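Local coordinates for histidine triad (HIT) protein (Marinobacter aquaeolei, PDB 3OHE) that probably acts as a hydrolase of the histidine triad superfamily and binds calcium ions, at residues M78-L83 and L92-R97; I36-V41 and V87-L92. All coordinates share one frame; numbering follows the deposited sequence. Where two conformers were deposited one is given.

Interaction 1: residues M78-L83 and L92-R97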
HETATM    1  N   MSE A  78       8.015   7.903   0.594  0.70  6.35           N
HETATM    2  CA  MSE A  78       6.829   7.416   1.289  0.70  7.30           C
HETATM    3  C   MSE A  78       6.655   5.939   1.157  0.70  6.78           C
HETATM    4  O   MSE A  78       7.024   5.342   0.145  0.70  8.06           O
HETATM    5  CB  MSE A  78       5.550   8.078   0.751  0.70  9.44           C
HETATM    6  CG  MSE A  78       5.466   9.541   1.055  0.70  8.52           C
HETATM    7 SE   MSE A  78       5.443   9.993   2.961  0.52 11.13          SE
HETATM    8  CE  MSE A  78       3.897   9.142   3.647  0.70 11.84           C
ATOM      9  N   ASN A  79       6.073   5.349   2.192  1.00  6.96           N
ATOM     10  CA  ASN A  79       5.580   3.961   2.116  1.00  6.96           C
ATOM     11  C   ASN A  79       4.081   3.999   2.472  1.00  7.35           C
ATOM     12  O   ASN A  79       3.710   4.530   3.526  1.00  9.17           O
ATOM     13  CB  ASN A  79       6.308   3.051   3.080  1.00  7.38           C
ATOM     14  CG  ASN A  79       7.773   2.750   2.740  1.00  7.87           C
ATOM     15  OD1 ASN A  79       8.391   2.021   3.540  1.00  8.52           O
ATOM     16  ND2 ASN A  79       8.316   3.230   1.629  1.00  8.05           N
ATOM     17  N   VAL A  80       3.244   3.481   1.577  1.00  6.28           N
ATOM     18  CA  VAL A  80       1.806   3.476   1.741  1.00  6.51           C
ATOM     19  C   VAL A  80       1.342   2.041   1.584  1.00  6.08           C
ATOM     20  O   VAL A  80       1.760   1.335   0.659  1.00  7.05           O
ATOM     21  CB  VAL A  80       1.113   4.411   0.726  1.00  7.22           C
ATOM     22  CG1 VAL A  80      -0.424   4.416   0.923  1.00 10.21           C
ATOM     23  CG2 VAL A  80       1.620   5.862   0.899  1.00 10.61           C
ATOM     24  N   ALA A  81       0.493   1.567   2.505  1.00  6.20           N
ATOM     25  CA  ALA A  81       0.126   0.143   2.510  1.00  6.46           C
ATOM     26  C   ALA A  81      -1.201  -0.115   3.177  1.00  5.88           C
ATOM     27  O   ALA A  81      -1.530   0.513   4.182  1.00  6.63           O
ATOM     28  CB  ALA A  81       1.210  -0.736   3.205  1.00  7.86           C
ATOM     29  N   ALA A  82      -1.940  -1.094   2.651  1.00  6.19           N
ATOM     30  CA  ALA A  82      -3.141  -1.645   3.288  1.00  6.72           C
ATOM     31  C   ALA A  82      -2.802  -3.142   3.462  1.00  6.48           C
ATOM     32  O   ALA A  82      -2.683  -3.869   2.474  1.00  7.47           O
ATOM     33  CB  ALA A  82      -4.392  -1.437   2.381  1.00  8.48           C
ATOM     34  N   LEU A  83      -2.616  -3.583   4.712  1.00  6.64           N
ATOM     35  CA  LEU A  83      -2.167  -4.921   5.054  1.00  6.74           C
ATOM     36  C   LEU A  83      -3.337  -5.620   5.805  1.00  7.37           C
ATOM     37  O   LEU A  83      -4.106  -6.361   5.182  1.00  8.84           O
ATOM     38  CB  LEU A  83      -0.863  -4.828   5.844  1.00  8.71           C
ATOM     39  CG  LEU A  83       0.256  -4.084   5.148  1.00  8.97           C
ATOM     40  CD1 LEU A  83       1.465  -3.956   6.058  1.00 11.49           C
ATOM     41  CD2 LEU A  83       0.610  -4.698   3.792  1.00  9.87           C
ATOM     42  N   LEU A  92      -5.217   2.477   6.196  0.60  5.40           N
ATOM     43  CA  LEU A  92      -4.182   2.740   5.211  0.60  5.20           C
ATOM     44  C   LEU A  92      -3.004   3.421   5.900  0.60  5.53           C
ATOM     45  O   LEU A  92      -3.143   4.533   6.424  0.60  6.63           O
ATOM     46  CB  LEU A  92      -4.805   3.585   4.078  0.60  8.39           C
ATOM     47  CG  LEU A  92      -4.007   3.844   2.818  0.60  7.46           C
ATOM     48  CD1 LEU A  92      -3.693   2.482   2.128  0.60  7.50           C
ATOM     49  CD2 LEU A  92      -4.744   4.780   1.834  0.60  7.04           C
ATOM     50  N   HIS A  93      -1.861   2.743   5.911  1.00  6.14           N
ATOM     51  CA  HIS A  93      -0.607   3.238   6.509  1.00  6.47           C
ATOM     52  C   HIS A  93       0.090   4.217   5.601  1.00  6.23           C
ATOM     53  O   HIS A  93       0.204   3.967   4.411  1.00  6.84           O
ATOM     54  CB  HIS A  93       0.358   2.068   6.738  1.00  6.86           C
ATOM     55  CG  HIS A  93      -0.148   1.011   7.652  1.00  6.89           C
ATOM     56  ND1 HIS A  93      -0.125   1.158   9.015  1.00  9.56           N
ATOM     57  CD2 HIS A  93      -0.621  -0.222   7.387  1.00  7.77           C
ATOM     58  CE1 HIS A  93      -0.601   0.053   9.554  1.00  9.83           C
ATOM     59  NE2 HIS A  93      -0.912  -0.797   8.592  1.00  8.79           N
ATOM     60  N   HIS A  94       0.585   5.313   6.185  1.00  5.55           N
ATOM     61  CA  HIS A  94       1.401   6.318   5.494  1.00  6.43           C
ATOM     62  C   HIS A  94       2.634   6.583   6.357  1.00  5.75           C
ATOM     63  O   HIS A  94       2.507   7.150   7.444  1.00  7.42           O
ATOM     64  CB  HIS A  94       0.622   7.625   5.293  1.00  6.57           C
ATOM     65  CG  HIS A  94      -0.662   7.464   4.558  1.00  6.24           C
ATOM     66  ND1 HIS A  94      -1.785   6.917   5.128  1.00  6.97           N
ATOM     67  CD2 HIS A  94      -0.985   7.744   3.283  1.00  7.66           C
ATOM     68  CE1 HIS A  94      -2.743   6.872   4.214  1.00  8.24           C
ATOM     69  NE2 HIS A  94      -2.290   7.373   3.086  1.00  8.02           N
ATOM     70  N   ILE A  95       3.784   6.113   5.880  1.00  6.07           N
ATOM     71  CA  ILE A  95       5.011   6.134   6.697  1.00  5.67           C
ATOM     72  C   ILE A  95       6.091   6.910   5.944  1.00  5.86           C
ATOM     73  O   ILE A  95       6.409   6.581   4.798  1.00  7.09           O
ATOM     74  CB  ILE A  95       5.501   4.724   7.014  1.00  7.28           C
ATOM     75  CG1 ILE A  95       4.352   3.850   7.569  1.00  8.83           C
ATOM     76  CG2 ILE A  95       6.675   4.790   8.011  1.00  8.45           C
ATOM     77  CD1 ILE A  95       4.671   2.384   7.687  1.00 13.38           C
ATOM     78  N   VAL A  96       6.592   7.976   6.553  1.00  5.31           N
ATOM     79  CA  VAL A  96       7.727   8.715   5.996  1.00  5.93           C
ATOM     80  C   VAL A  96       9.014   7.970   6.289  1.00  5.88           C
ATOM     81  O   VAL A  96       9.277   7.608   7.431  1.00  7.64           O
ATOM     82  CB  VAL A  96       7.791  10.157   6.563  1.00  6.93           C
ATOM     83  CG1 VAL A  96       9.019  10.883   5.991  1.00  8.72           C
ATOM     84  CG2 VAL A  96       6.535  10.917   6.280  1.00  8.92           C
ATOM     85  N   ARG A  97       9.796   7.738   5.236  1.00  6.10           N
ATOM     86  CA  ARG A  97      11.071   7.036   5.367  1.00  6.03           C
ATOM     87  C   ARG A  97      12.245   7.959   5.053  1.00  6.90           C
ATOM     88  O   ARG A  97      12.110   8.913   4.262  1.00  7.00           O
ATOM     89  CB  ARG A  97      11.129   5.834   4.399  1.00  6.90           C
ATOM     90  CG  ARG A  97       9.999   4.858   4.557  1.00  7.33           C
ATOM     91  CD  ARG A  97       9.916   4.237   5.939  1.00  7.01           C
ATOM     92  NE  ARG A  97      11.170   3.584   6.318  1.00  7.01           N
ATOM     93  CZ  ARG A  97      11.495   2.341   6.009  1.00  8.91           C
ATOM     94  NH1 ARG A  97      10.687   1.578   5.323  1.00  9.44           N
ATOM     95  NH2 ARG A  97      12.673   1.858   6.385  1.00 10.16           N
TER
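Asn79 and Ile95 form one hydrogen-bonded pair of an antiparallel hairpin, Ala81 and His93 the other. Asn79 N meets Ile95 O at 2.9 Å and Ile95 N returns to Asn79 O at 2.8 Å, whereas Ala81 N lies 3.1 Å from His93 O. Between these pairs, the CA-H of Val80 points to His93 O, CA to O 3.2 Å.

One side-chain hydrogen bond crosses the contact. Arg97, bent at chi2 and chi3, folds back across Asn79, and NH1 donates from the guanidinium edge to Asn79 OD1 at 2.9 Å, the two planes 87° apart. Asn79 ND2 bonds Met78 O, which helps hold OD1 toward Arg97, and reaches Asn85 of the second subunit. Asp101 holds Arg97 NE in a salt bridge.

Apolar groups meet on the face turned to helix 52-72: the selenium of Met78, a selenomethionine, is 3.6 Å from Val96 CG2, and Val80 CG1 is 4.0 Å from Leu92 CD1. Opposite, small Ala81 packs against Ala81 of the second subunit.

The helix-facing side is thus mainly apolar but includes His94, whose NE2 bonds Ser62; the other holds the Asn79-Arg97 bond beside Ala81 and Ile95, while strand 77-82 continues the sheet into the second subunit.

Interaction 2: residues I36-V41 and V87-L92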
ATOM      1  N   ILE A  36      -2.278   6.819   9.962  0.70  5.89           N
ATOM      2  CA  ILE A  36      -3.197   5.831   9.451  0.70  5.52           C
ATOM      3  C   ILE A  36      -4.503   6.538   9.118  0.70  5.65           C
ATOM      4  O   ILE A  36      -5.004   7.320   9.924  0.70  6.42           O
ATOM      5  CB  ILE A  36      -3.390   4.721  10.496  0.70  5.53           C
ATOM      6  CG1 ILE A  36      -2.029   4.062  10.817  0.70  6.83           C
ATOM      7  CG2 ILE A  36      -4.392   3.680  10.009  0.70  6.43           C
ATOM      8  CD1 ILE A  36      -2.097   3.029  11.892  0.70  9.04           C
ATOM      9  N   LEU A  37      -5.042   6.266   7.923  1.00  6.36           N
ATOM     10  CA  LEU A  37      -6.401   6.681   7.560  1.00  5.59           C
ATOM     11  C   LEU A  37      -7.338   5.507   7.694  1.00  6.36           C
ATOM     12  O   LEU A  37      -7.080   4.445   7.111  1.00  6.95           O
ATOM     13  CB  LEU A  37      -6.463   7.201   6.118  1.00  6.45           C
ATOM     14  CG  LEU A  37      -5.721   8.485   5.815  1.00  7.27           C
ATOM     15  CD1 LEU A  37      -5.880   8.827   4.322  1.00  8.00           C
ATOM     16  CD2 LEU A  37      -6.231   9.614   6.695  1.00  8.24           C
ATOM     17  N   VAL A  38      -8.400   5.678   8.477  1.00  5.77           N
ATOM     18  CA  VAL A  38      -9.401   4.624   8.682  1.00  5.66           C
ATOM     19  C   VAL A  38     -10.744   5.142   8.147  1.00  5.70           C
ATOM     20  O   VAL A  38     -11.407   5.962   8.792  1.00  6.59           O
ATOM     21  CB  VAL A  38      -9.568   4.223  10.134  1.00  6.23           C
ATOM     22  CG1 VAL A  38     -10.445   2.956  10.219  1.00  8.40           C
ATOM     23  CG2 VAL A  38      -8.198   3.987  10.819  1.00  7.91           C
ATOM     24  N   PRO A  39     -11.184   4.656   6.960  1.00  5.90           N
ATOM     25  CA  PRO A  39     -12.473   5.106   6.446  1.00  6.02           C
ATOM     26  C   PRO A  39     -13.600   4.703   7.408  1.00  6.77           C
ATOM     27  O   PRO A  39     -13.644   3.561   7.866  1.00  6.92           O
ATOM     28  CB  PRO A  39     -12.609   4.352   5.109  1.00  7.32           C
ATOM     29  CG  PRO A  39     -11.259   3.982   4.753  1.00 11.15           C
ATOM     30  CD  PRO A  39     -10.477   3.789   6.010  1.00  6.47           C
ATOM     31  N   ARG A  40     -14.478   5.659   7.701  1.00  6.68           N
ATOM     32  CA  ARG A  40     -15.559   5.438   8.675  1.00  6.96           C
ATOM     33  C   ARG A  40     -16.749   4.758   7.985  1.00  7.86           C
ATOM     34  O   ARG A  40     -17.836   5.317   7.870  1.00  8.62           O
ATOM     35  CB  ARG A  40     -15.995   6.744   9.315  1.00  7.35           C
ATOM     36  CG  ARG A  40     -14.947   7.366  10.231  1.00  8.39           C
ATOM     37  CD  ARG A  40     -15.538   8.556  10.991  1.00  9.12           C
ATOM     38  NE  ARG A  40     -15.827   9.607  10.040  1.00  9.48           N
ATOM     39  CZ  ARG A  40     -14.909  10.486   9.630  1.00 10.10           C
ATOM     40  NH1 ARG A  40     -13.743  10.577  10.256  1.00 13.10           N
ATOM     41  NH2 ARG A  40     -15.151  11.328   8.660  1.00 13.23           N
ATOM     42  N   VAL A  41     -16.515   3.546   7.527  1.00  7.42           N
ATOM     43  CA  VAL A  41     -17.502   2.741   6.796  1.00  7.66           C
ATOM     44  C   VAL A  41     -17.446   1.359   7.438  1.00  7.68           C
ATOM     45  O   VAL A  41     -16.385   0.747   7.488  1.00  8.92           O
ATOM     46  CB  VAL A  41     -17.187   2.664   5.299  1.00  9.55           C
ATOM     47  CG1 VAL A  41     -18.236   1.800   4.577  1.00  9.78           C
ATOM     48  CG2 VAL A  41     -17.106   4.060   4.663  1.00  9.30           C
ATOM     49  N   VAL A  87      -6.000  -7.247  11.806  1.00  9.53           N
ATOM     50  CA  VAL A  87      -7.066  -6.283  12.068  1.00  7.98           C
ATOM     51  C   VAL A  87      -7.876  -6.167  10.806  1.00  8.22           C
ATOM     52  O   VAL A  87      -7.380  -5.664   9.787  1.00 10.07           O
ATOM     53  CB  VAL A  87      -6.482  -4.936  12.503  1.00  9.87           C
ATOM     54  CG1 VAL A  87      -7.582  -3.889  12.599  1.00 10.26           C
ATOM     55  CG2 VAL A  87      -5.712  -5.107  13.841  1.00 11.56           C
ATOM     56  N   PRO A  88      -9.127  -6.636  10.829  1.00  8.27           N
ATOM     57  CA  PRO A  88      -9.878  -6.741   9.560  1.00  9.21           C
ATOM     58  C   PRO A  88     -10.440  -5.410   9.053  1.00  9.50           C
ATOM     59  O   PRO A  88     -10.758  -5.304   7.891  1.00 13.49           O
ATOM     60  CB  PRO A  88     -11.020  -7.715   9.901  1.00 10.18           C
ATOM     61  CG  PRO A  88     -11.267  -7.493  11.393  1.00  9.72           C
ATOM     62  CD  PRO A  88      -9.860  -7.255  11.955  1.00  8.46           C
ATOM     63  N   GLN A  89     -10.462  -4.402   9.902  1.00  7.39           N
ATOM     64  CA  GLN A  89     -10.963  -3.091   9.548  1.00  6.80           C
ATOM     65  C   GLN A  89      -9.965  -2.369   8.654  1.00  5.77           C
ATOM     66  O   GLN A  89      -8.857  -2.078   9.073  1.00  7.87           O
ATOM     67  CB  GLN A  89     -11.214  -2.312  10.817  1.00  6.92           C
ATOM     68  CG  GLN A  89     -11.773  -0.894  10.604  1.00  6.82           C
ATOM     69  CD  GLN A  89     -12.276  -0.309  11.898  1.00  7.35           C
ATOM     70  OE1 GLN A  89     -11.522   0.295  12.664  1.00  8.01           O
ATOM     71  NE2 GLN A  89     -13.554  -0.559  12.193  1.00  8.32           N
ATOM     72  N   LEU A  90     -10.383  -2.044   7.442  1.00  6.11           N
ATOM     73  CA  LEU A  90      -9.526  -1.381   6.465  1.00  6.51           C
ATOM     74  C   LEU A  90      -8.876  -0.130   7.084  1.00  6.55           C
ATOM     75  O   LEU A  90      -9.565   0.757   7.592  1.00  6.73           O
ATOM     76  CB  LEU A  90     -10.333  -0.952   5.249  1.00  7.27           C
ATOM     77  CG  LEU A  90      -9.616  -0.076   4.199  1.00  6.78           C
ATOM     78  CD1 LEU A  90      -8.415  -0.801   3.605  1.00  8.23           C
ATOM     79  CD2 LEU A  90     -10.605   0.372   3.146  1.00  8.77           C
ATOM     80  N   HIS A  91      -7.538  -0.059   6.959  1.00  6.02           N
ATOM     81  CA  HIS A  91      -6.805   1.105   7.389  1.00  6.37           C
ATOM     82  C   HIS A  91      -5.576   1.233   6.500  1.00  6.82           C
ATOM     83  O   HIS A  91      -4.967   0.238   6.129  1.00  8.27           O
ATOM     84  CB  HIS A  91      -6.495   1.047   8.888  1.00  8.22           C
ATOM     85  CG  HIS A  91      -5.656  -0.115   9.314  1.00  8.00           C
ATOM     86  ND1 HIS A  91      -6.166  -1.381   9.457  1.00  7.61           N
ATOM     87  CD2 HIS A  91      -4.366  -0.186   9.735  1.00  8.30           C
ATOM     88  CE1 HIS A  91      -5.214  -2.187   9.918  1.00  7.99           C
ATOM     89  NE2 HIS A  91      -4.105  -1.489  10.076  1.00  8.93           N
ATOM     90  N   LEU A  92      -5.217   2.477   6.196  0.60  5.40           N
ATOM     91  CA  LEU A  92      -4.182   2.740   5.211  0.60  5.20           C
ATOM     92  C   LEU A  92      -3.004   3.421   5.900  0.60  5.53           C
ATOM     93  O   LEU A  92      -3.143   4.533   6.424  0.60  6.63           O
ATOM     94  CB  LEU A  92      -4.805   3.585   4.078  0.60  8.39           C
ATOM     95  CG  LEU A  92      -4.007   3.844   2.818  0.60  7.46           C
ATOM     96  CD1 LEU A  92      -3.693   2.482   2.128  0.60  7.50           C
ATOM     97  CD2 LEU A  92      -4.744   4.780   1.834  0.60  7.04           C
TER
HETATM   98  O   HOH W   1     -12.448   0.917   7.563  1.00  7.82           O
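Leu37 O is gripped twice from the facing segment: Leu92 N donates to it at 2.9 Å, and the CA-H of His91 approaches it with CA 3.4 Å away. Leu37 N answers with a bond to Leu92 O at 3.0 Å, completing an antiparallel hydrogen-bonded pair. Beyond it the chains diverge, and a water becomes the polar link, lying 2.9 Å from both Pro39 O and Leu90 O.

His91 holds its CG between the backbone N and the carbonyl carbon (chi1 61°), a crowded position that brings ND1 back to its own segment. ND1 donates to Gln89 O at 2.8 Å, almost straight at 173° and in the ring plane, which fixes the rotation of the imidazole. Its NE2 bonds a glycerol, probably from the crystallisation liquor. The spacing Gln89-x-His91-x-His93 is consistent with the second and third histidines of the HIT family's His-x-His-x-His signature, with Gln89 in the first position; the two histidine rings meet, consistent with a ligand pocket here.

Beta-branched Ile36 and Val38 each present a methyl, CG2, to His91 CB from the neighbouring strand, that of Ile36 at 3.6 Å and also at the ring edge. An alanine in place of His91 would probably leave Gln89 O without its imidazole donor and open a gap where the ring edge met Ile36 CG2. Extended Gln89 crosses Val38 at about a right angle, its OE1 taken by His6 N, and Leu9 of helix 7-12 packs on both residues. The ring of Pro39, which has no N-H to extend the pairing, packs Pro39 CG on Leu90 CD2 at 4.0 Å.

How the interactions relate
After helix 7-12 and strands 13-18 and 22-27 comes 36-41, which takes in most of strand 34-39 and the turn after it. The chain then passes through helix 52-72 and strand 77-82, which carries 78-83, before 87-92 returns to 36-41 and closes the long loop of interaction 2. Strand 92-97 follows at once and pairs back on 78-83, so interaction 1 closes a short loop of eight residues. The segments alternate, and the two contacts therefore cross rather than nest. They share Leu92, where loop becomes strand, and together they set strand 92-97 between 34-39 and 77-82. They also touch directly: His94 CE1 packs 3.7 Å from Leu37 CD1.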